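Local coordinates for protein AimR transcriptional regulator (Bacillus phage phi3T, PDB 5ZVV) that acts as the arbitrium peptide receptor of the phage, a dimeric activator of aimX transcription that steers infection between lysis and lysogeny, at residues Tyr293-Ala298 against Arg320-Asn325; Thr342-Ser347 against Leu364-Arg369. All coordinates share one frame; numbering follows the deposited sequence.

Contact 1: Tyr293-Ala298 against Arg320-Asn325; sequences YLQLRA and RDQDEN
A polar side-chain bridge between Gln295 and Gln322 joins helix 291-304 to the loop that leads into helix 324-338, in the C-terminal half of an all-helical chain whose family belongs to the TPR clan. The backbones stay well separated, with CA of Gln295 10.5 Å from CA of Gln322, and the two side chains reach across from opposite directions. Gln295, extended beyond CG (chi2 -169°), brings NE2 to 2.8 Å from OE1 of Gln322. The hydrogen bond is bent, 144° at the hydrogen; the acceptor lies close to the amide plane of Gln295, whereas the donor is tilted from the carbonyl plane of Gln322, the two amides being turned 78° apart. NE2 also donates to the backbone O of Glu326, in the first turn of helix 324-338. Beside this pair, CD1 of Leu294 touches NH1 of Arg320 at 3.8 Å, the side chains crossing at about a right angle. Bends at chi2 and chi3 fold the arginine back, and its NH1 bonds to the backbone O of Asp289. Two acceptors for one buried NE2 probably hold the Gln295 amide's rotation and tie helix 291-304 to both the loop and the first turn of helix 324-338.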
loop_
_atom_site.group_PDB
_atom_site.type_symbol
_atom_site.label_atom_id
_atom_site.label_comp_id
_atom_site.label_asym_id
_atom_site.label_seq_id
_atom_site.Cartn_x
_atom_site.Cartn_y
_atom_site.Cartn_z
ATOM N N TYR A 293 17.688 7.932 -20.352
ATOM C CA TYR A 293 18.957 8.110 -21.049
ATOM C C TYR A 293 19.103 9.530 -21.577
ATOM O O TYR A 293 20.221 10.055 -21.641
ATOM C CB TYR A 293 19.082 7.082 -22.174
ATOM C CG TYR A 293 18.919 5.664 -21.677
ATOM C CD1 TYR A 293 19.378 5.299 -20.417
ATOM C CD2 TYR A 293 18.281 4.703 -22.447
ATOM C CE1 TYR A 293 19.222 4.015 -19.946
ATOM C CE2 TYR A 293 18.119 3.416 -21.986
ATOM C CZ TYR A 293 18.592 3.076 -20.733
ATOM O OH TYR A 293 18.433 1.794 -20.264
ATOM N N LEU A 294 17.988 10.166 -21.948
ATOM C CA LEU A 294 18.013 11.593 -22.250
ATOM C C LEU A 294 18.431 12.402 -21.029
ATOM O O LEU A 294 19.230 13.340 -21.142
ATOM C CB LEU A 294 16.641 12.050 -22.748
ATOM C CG LEU A 294 16.287 11.713 -24.195
ATOM C CD1 LEU A 294 14.878 12.196 -24.524
ATOM C CD2 LEU A 294 17.310 12.327 -25.138
ATOM N N GLN A 295 17.895 12.052 -19.853
ATOM C CA GLN A 295 18.292 12.725 -18.619
ATOM C C GLN A 295 19.782 12.569 -18.359
ATOM O O GLN A 295 20.456 13.530 -17.976
ATOM C CB GLN A 295 17.504 12.173 -17.433
ATOM C CG GLN A 295 16.068 12.641 -17.334
ATOM C CD GLN A 295 15.450 12.259 -16.008
ATOM O OE1 GLN A 295 16.068 11.556 -15.205
ATOM N NE2 GLN A 295 14.229 12.722 -15.764
ATOM N N LEU A 296 20.310 11.357 -18.554
ATOM C CA LEU A 296 21.732 11.119 -18.333
ATOM C C LEU A 296 22.583 11.899 -19.324
ATOM O O LEU A 296 23.643 12.427 -18.964
ATOM C CB LEU A 296 22.025 9.624 -18.425
ATOM C CG LEU A 296 21.408 8.831 -17.272
ATOM C CD1 LEU A 296 21.651 7.340 -17.424
ATOM C CD2 LEU A 296 21.968 9.338 -15.958
ATOM N N ARG A 297 22.131 11.989 -20.578
ATOM C CA ARG A 297 22.858 12.768 -21.576
ATOM C C ARG A 297 22.865 14.251 -21.219
ATOM O O ARG A 297 23.889 14.930 -21.374
ATOM C CB ARG A 297 22.240 12.542 -22.956
ATOM C CG ARG A 297 22.897 13.311 -24.087
ATOM C CD ARG A 297 22.224 12.995 -25.412
ATOM N NE ARG A 297 22.791 13.773 -26.507
ATOM C CZ ARG A 297 22.341 13.745 -27.757
ATOM N NH1 ARG A 297 21.308 12.975 -28.079
ATOM N NH2 ARG A 297 22.923 14.491 -28.685
ATOM N N ALA A 298 21.734 14.769 -20.735
ATOM C CA ALA A 298 21.696 16.160 -20.293
ATOM C C ALA A 298 22.597 16.374 -19.083
ATOM O O ALA A 298 23.248 17.416 -18.961
ATOM C CB ALA A 298 20.257 16.573 -19.980
ATOM N N ARG A 320 7.306 15.426 -22.050
ATOM C CA ARG A 320 7.178 13.984 -21.923
ATOM C C ARG A 320 6.480 13.626 -20.615
ATOM O O ARG A 320 6.373 14.439 -19.690
ATOM C CB ARG A 320 8.550 13.307 -21.981
ATOM C CG ARG A 320 9.363 13.640 -23.221
ATOM C CD ARG A 320 8.849 12.904 -24.446
ATOM N NE ARG A 320 8.965 11.454 -24.310
ATOM C CZ ARG A 320 10.066 10.762 -24.588
ATOM N NH1 ARG A 320 11.155 11.386 -25.013
ATOM N NH2 ARG A 320 10.078 9.444 -24.437
ATOM N N ASP A 321 6.006 12.384 -20.547
ATOM C CA ASP A 321 5.286 11.892 -19.373
ATOM C C ASP A 321 6.282 11.273 -18.390
ATOM O O ASP A 321 6.366 10.057 -18.207
ATOM C CB ASP A 321 4.210 10.896 -19.792
ATOM C CG ASP A 321 3.302 10.498 -18.647
ATOM O OD1 ASP A 321 3.385 11.124 -17.572
ATOM O OD2 ASP A 321 2.505 9.553 -18.824
ATOM N N GLN A 322 7.048 12.151 -17.744
ATOM C CA GLN A 322 7.971 11.731 -16.697
ATOM C C GLN A 322 7.204 11.403 -15.422
ATOM O O GLN A 322 6.311 12.149 -15.015
ATOM C CB GLN A 322 8.991 12.833 -16.408
ATOM C CG GLN A 322 9.813 13.276 -17.604
ATOM C CD GLN A 322 10.891 14.278 -17.229
ATOM O OE1 GLN A 322 12.056 13.916 -17.051
ATOM N NE2 GLN A 322 10.508 15.546 -17.113
ATOM N N ASP A 323 7.556 10.285 -14.785
ATOM C CA ASP A 323 6.945 9.968 -13.502
ATOM C C ASP A 323 7.635 10.763 -12.393
ATOM O O ASP A 323 8.545 11.559 -12.638
ATOM C CB ASP A 323 6.960 8.455 -13.247
ATOM C CG ASP A 323 8.360 7.879 -13.038
ATOM O OD1 ASP A 323 9.340 8.635 -12.892
ATOM O OD2 ASP A 323 8.476 6.635 -13.013
ATOM N N GLU A 324 7.206 10.539 -11.151
ATOM C CA GLU A 324 7.633 11.416 -10.064
ATOM C C GLU A 324 9.112 11.232 -9.731
ATOM O O GLU A 324 9.807 12.210 -9.437
ATOM C CB GLU A 324 6.752 11.181 -8.838
ATOM C CG GLU A 324 5.274 11.427 -9.122
ATOM C CD GLU A 324 4.377 11.051 -7.964
ATOM O OE1 GLU A 324 3.803 11.962 -7.330
ATOM O OE2 GLU A 324 4.250 9.839 -7.686
ATOM N N ASN A 325 9.612 9.995 -9.776
ATOM C CA ASN A 325 11.036 9.754 -9.546
ATOM C C ASN A 325 11.880 10.422 -10.631
ATOM O O ASN A 325 12.833 11.170 -10.342
ATOM C CB ASN A 325 11.288 8.244 -9.495
ATOM C CG ASN A 325 12.628 7.886 -8.884
ATOM O OD1 ASN A 325 13.567 7.528 -9.591
ATOM N ND2 ASN A 325 12.719 7.970 -7.560
#

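Contact 2: Thr342-Ser347 against Leu364-Arg369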
loop_
_atom_site.group_PDB
_atom_site.type_symbol
_atom_site.label_atom_id
_atom_site.label_comp_id
_atom_site.label_asym_id
_atom_site.label_seq_id
_atom_site.Cartn_x
_atom_site.Cartn_y
_atom_site.Cartn_z
ATOM N N THR A 342 15.015 26.475 -5.312
ATOM C CA THR A 342 13.656 25.965 -5.471
ATOM C C THR A 342 13.623 24.714 -6.341
ATOM O O THR A 342 12.765 23.845 -6.145
ATOM C CB THR A 342 12.740 27.044 -6.055
ATOM O OG1 THR A 342 11.429 26.499 -6.257
ATOM C CG2 THR A 342 13.268 27.548 -7.382
ATOM N N ASP A 343 14.544 24.602 -7.299
ATOM C CA ASP A 343 14.605 23.400 -8.121
ATOM C C ASP A 343 15.032 22.195 -7.294
ATOM O O ASP A 343 14.505 21.090 -7.475
ATOM C CB ASP A 343 15.558 23.616 -9.296
ATOM C CG ASP A 343 15.000 24.574 -10.327
ATOM O OD1 ASP A 343 13.771 24.557 -10.543
ATOM O OD2 ASP A 343 15.788 25.340 -10.921
ATOM N N TYR A 344 15.984 22.388 -6.379
ATOM C CA TYR A 344 16.360 21.313 -5.468
ATOM C C TYR A 344 15.233 20.987 -4.495
ATOM O O TYR A 344 15.060 19.821 -4.119
ATOM C CB TYR A 344 17.637 21.689 -4.718
ATOM C CG TYR A 344 18.832 21.875 -5.628
ATOM C CD1 TYR A 344 19.212 20.881 -6.521
ATOM C CD2 TYR A 344 19.569 23.054 -5.609
ATOM C CE1 TYR A 344 20.302 21.047 -7.358
ATOM C CE2 TYR A 344 20.660 23.230 -6.444
ATOM C CZ TYR A 344 21.019 22.225 -7.318
ATOM O OH TYR A 344 22.106 22.394 -8.148
ATOM N N TYR A 345 14.451 21.992 -4.091
ATOM C CA TYR A 345 13.282 21.735 -3.254
ATOM C C TYR A 345 12.269 20.865 -3.988
ATOM O O TYR A 345 11.740 19.896 -3.428
ATOM C CB TYR A 345 12.642 23.057 -2.823
ATOM C CG TYR A 345 13.552 23.973 -2.030
ATOM C CD1 TYR A 345 14.629 23.468 -1.311
ATOM C CD2 TYR A 345 13.329 25.344 -1.998
ATOM C CE1 TYR A 345 15.461 24.303 -0.586
ATOM C CE2 TYR A 345 14.155 26.186 -1.277
ATOM C CZ TYR A 345 15.218 25.659 -0.573
ATOM O OH TYR A 345 16.043 26.493 0.146
ATOM N N LYS A 346 11.989 21.195 -5.252
ATOM C CA LYS A 346 11.042 20.402 -6.030
ATOM C C LYS A 346 11.571 18.994 -6.273
ATOM O O LYS A 346 10.813 18.018 -6.202
ATOM C CB LYS A 346 10.730 21.103 -7.353
ATOM C CG LYS A 346 9.988 22.425 -7.189
ATOM C CD LYS A 346 9.293 22.853 -8.475
ATOM C CE LYS A 346 10.151 23.796 -9.301
ATOM N NZ LYS A 346 10.327 25.112 -8.629
ATOM N N SER A 347 12.870 18.871 -6.560
ATOM C CA SER A 347 13.489 17.554 -6.669
ATOM C C SER A 347 13.259 16.739 -5.403
ATOM O O SER A 347 12.890 15.558 -5.466
ATOM C CB SER A 347 14.985 17.703 -6.952
ATOM O OG SER A 347 15.668 16.477 -6.746
ATOM N N LEU A 364 19.949 17.078 -1.679
ATOM C CA LEU A 364 20.391 17.362 -0.316
ATOM C C LEU A 364 21.887 17.648 -0.271
ATOM O O LEU A 364 22.315 18.682 0.257
ATOM C CB LEU A 364 20.031 16.197 0.605
ATOM C CG LEU A 364 18.534 16.008 0.856
ATOM C CD1 LEU A 364 18.280 14.753 1.676
ATOM C CD2 LEU A 364 17.957 17.232 1.546
ATOM N N LEU A 365 22.699 16.744 -0.835
ATOM C CA LEU A 365 24.135 16.995 -0.936
ATOM C C LEU A 365 24.408 18.341 -1.591
ATOM O O LEU A 365 25.251 19.114 -1.119
ATOM C CB LEU A 365 24.821 15.878 -1.724
ATOM C CG LEU A 365 25.008 14.516 -1.050
ATOM C CD1 LEU A 365 25.489 13.486 -2.061
ATOM C CD2 LEU A 365 25.977 14.613 0.120
ATOM N N GLN A 366 23.682 18.650 -2.667
ATOM C CA GLN A 366 23.876 19.933 -3.327
ATOM C C GLN A 366 23.452 21.080 -2.419
ATOM O O GLN A 366 24.109 22.125 -2.384
ATOM C CB GLN A 366 23.110 19.965 -4.648
ATOM C CG GLN A 366 23.558 21.070 -5.581
ATOM C CD GLN A 366 25.021 20.957 -5.963
ATOM O OE1 GLN A 366 25.575 19.860 -6.037
ATOM N NE2 GLN A 366 25.657 22.099 -6.203
ATOM N N LEU A 367 22.369 20.895 -1.663
ATOM C CA LEU A 367 22.012 21.885 -0.654
ATOM C C LEU A 367 23.085 21.984 0.421
ATOM O O LEU A 367 23.300 23.062 0.985
ATOM C CB LEU A 367 20.658 21.544 -0.030
ATOM C CG LEU A 367 19.424 21.735 -0.916
ATOM C CD1 LEU A 367 18.163 21.306 -0.182
ATOM C CD2 LEU A 367 19.307 23.181 -1.372
ATOM N N GLU A 368 23.779 20.877 0.701
ATOM C CA GLU A 368 24.829 20.897 1.714
ATOM C C GLU A 368 26.033 21.703 1.245
ATOM O O GLU A 368 26.640 22.436 2.033
ATOM C CB GLU A 368 25.246 19.470 2.071
ATOM C CG GLU A 368 26.300 19.397 3.161
ATOM C CD GLU A 368 26.719 17.977 3.475
ATOM O OE1 GLU A 368 27.755 17.797 4.151
ATOM O OE2 GLU A 368 26.013 17.039 3.049
ATOM N N ARG A 369 26.398 21.574 -0.035
ATOM C CA ARG A 369 27.488 22.379 -0.576
ATOM C C ARG A 369 27.162 23.866 -0.535
ATOM O O ARG A 369 28.062 24.694 -0.362
ATOM C CB ARG A 369 27.798 21.962 -2.014
ATOM C CG ARG A 369 28.204 20.509 -2.208
ATOM C CD ARG A 369 28.552 20.265 -3.673
ATOM N NE ARG A 369 28.779 18.857 -3.988
ATOM C CZ ARG A 369 29.052 18.405 -5.209
ATOM N NH1 ARG A 369 29.133 19.251 -6.227
ATOM N NH2 ARG A 369 29.245 17.109 -5.415
HETATM O O HOH W 1 23.963 24.221 -8.060
#
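Antiparallel helix packing, the recurring element of TPR-like helical repeats, sets Tyr344 and Tyr345 of helix 341-353 against Gln366 and Leu367 of helix 361-369 near the C-terminus. The segment axes approach to 10.1 Å with 151° between their directions, and the backbones are nearest at Tyr344 and Leu367. The aliphatic part of Gln366 lies over one face of the Tyr344 ring: CB stands 4.2 Å from the ring centroid, 19° off the normal, a CH-pi contact. With CG anti to the backbone N, the glutamine chain runs along the phenol and CG sits 3.2 Å from OH of Tyr344; a bend at chi2 then directs the amide, whose plane is inclined 37° to the ring. A water in the plane of the ring, at its edge, is 2.6 Å from OH of Tyr344 and receives a weak bond from NE2 of Gln366, linking the two polar ends where their carbon parts already pack. CD2 of Leu367 sits between the tyrosines, 4.0 Å from CB of Tyr344 and 4.1 Å from CE1 of Tyr345, while CD1 meets the edge of the Tyr345 ring, near its plane. Tyr344 also packs on Tyr332 and Leu336 of helix 324-338, and Leu364 and Glu368 lean on helix 374-380. Tyr345 continues to the dimer partner, packing on Leu379 of the second subunit, to whose Glu375 its OH makes a weak hydrogen bond.

The pair illustrates how one helical array uses different chemistry at different depths. Contact 1 is the more buried, yet it buries less surface, 112 Å² against 212 Å², and relies on a direct hydrogen bond between two side-chain amides spanning widely spaced backbones. Contact 2, farther from the centre of the chain and only partly buried, depends on aromatic and aliphatic packing with a water at its polar margin. The centres of contact 1 and contact 2 are about 18 Å apart; the two do not touch and follow in series along the chain. Helix 324-338 connects them, since the loop leading into it takes part in contact 1 and its later residues pack on Tyr344 of contact 2. Of the two, contact 2 alone reaches the second subunit.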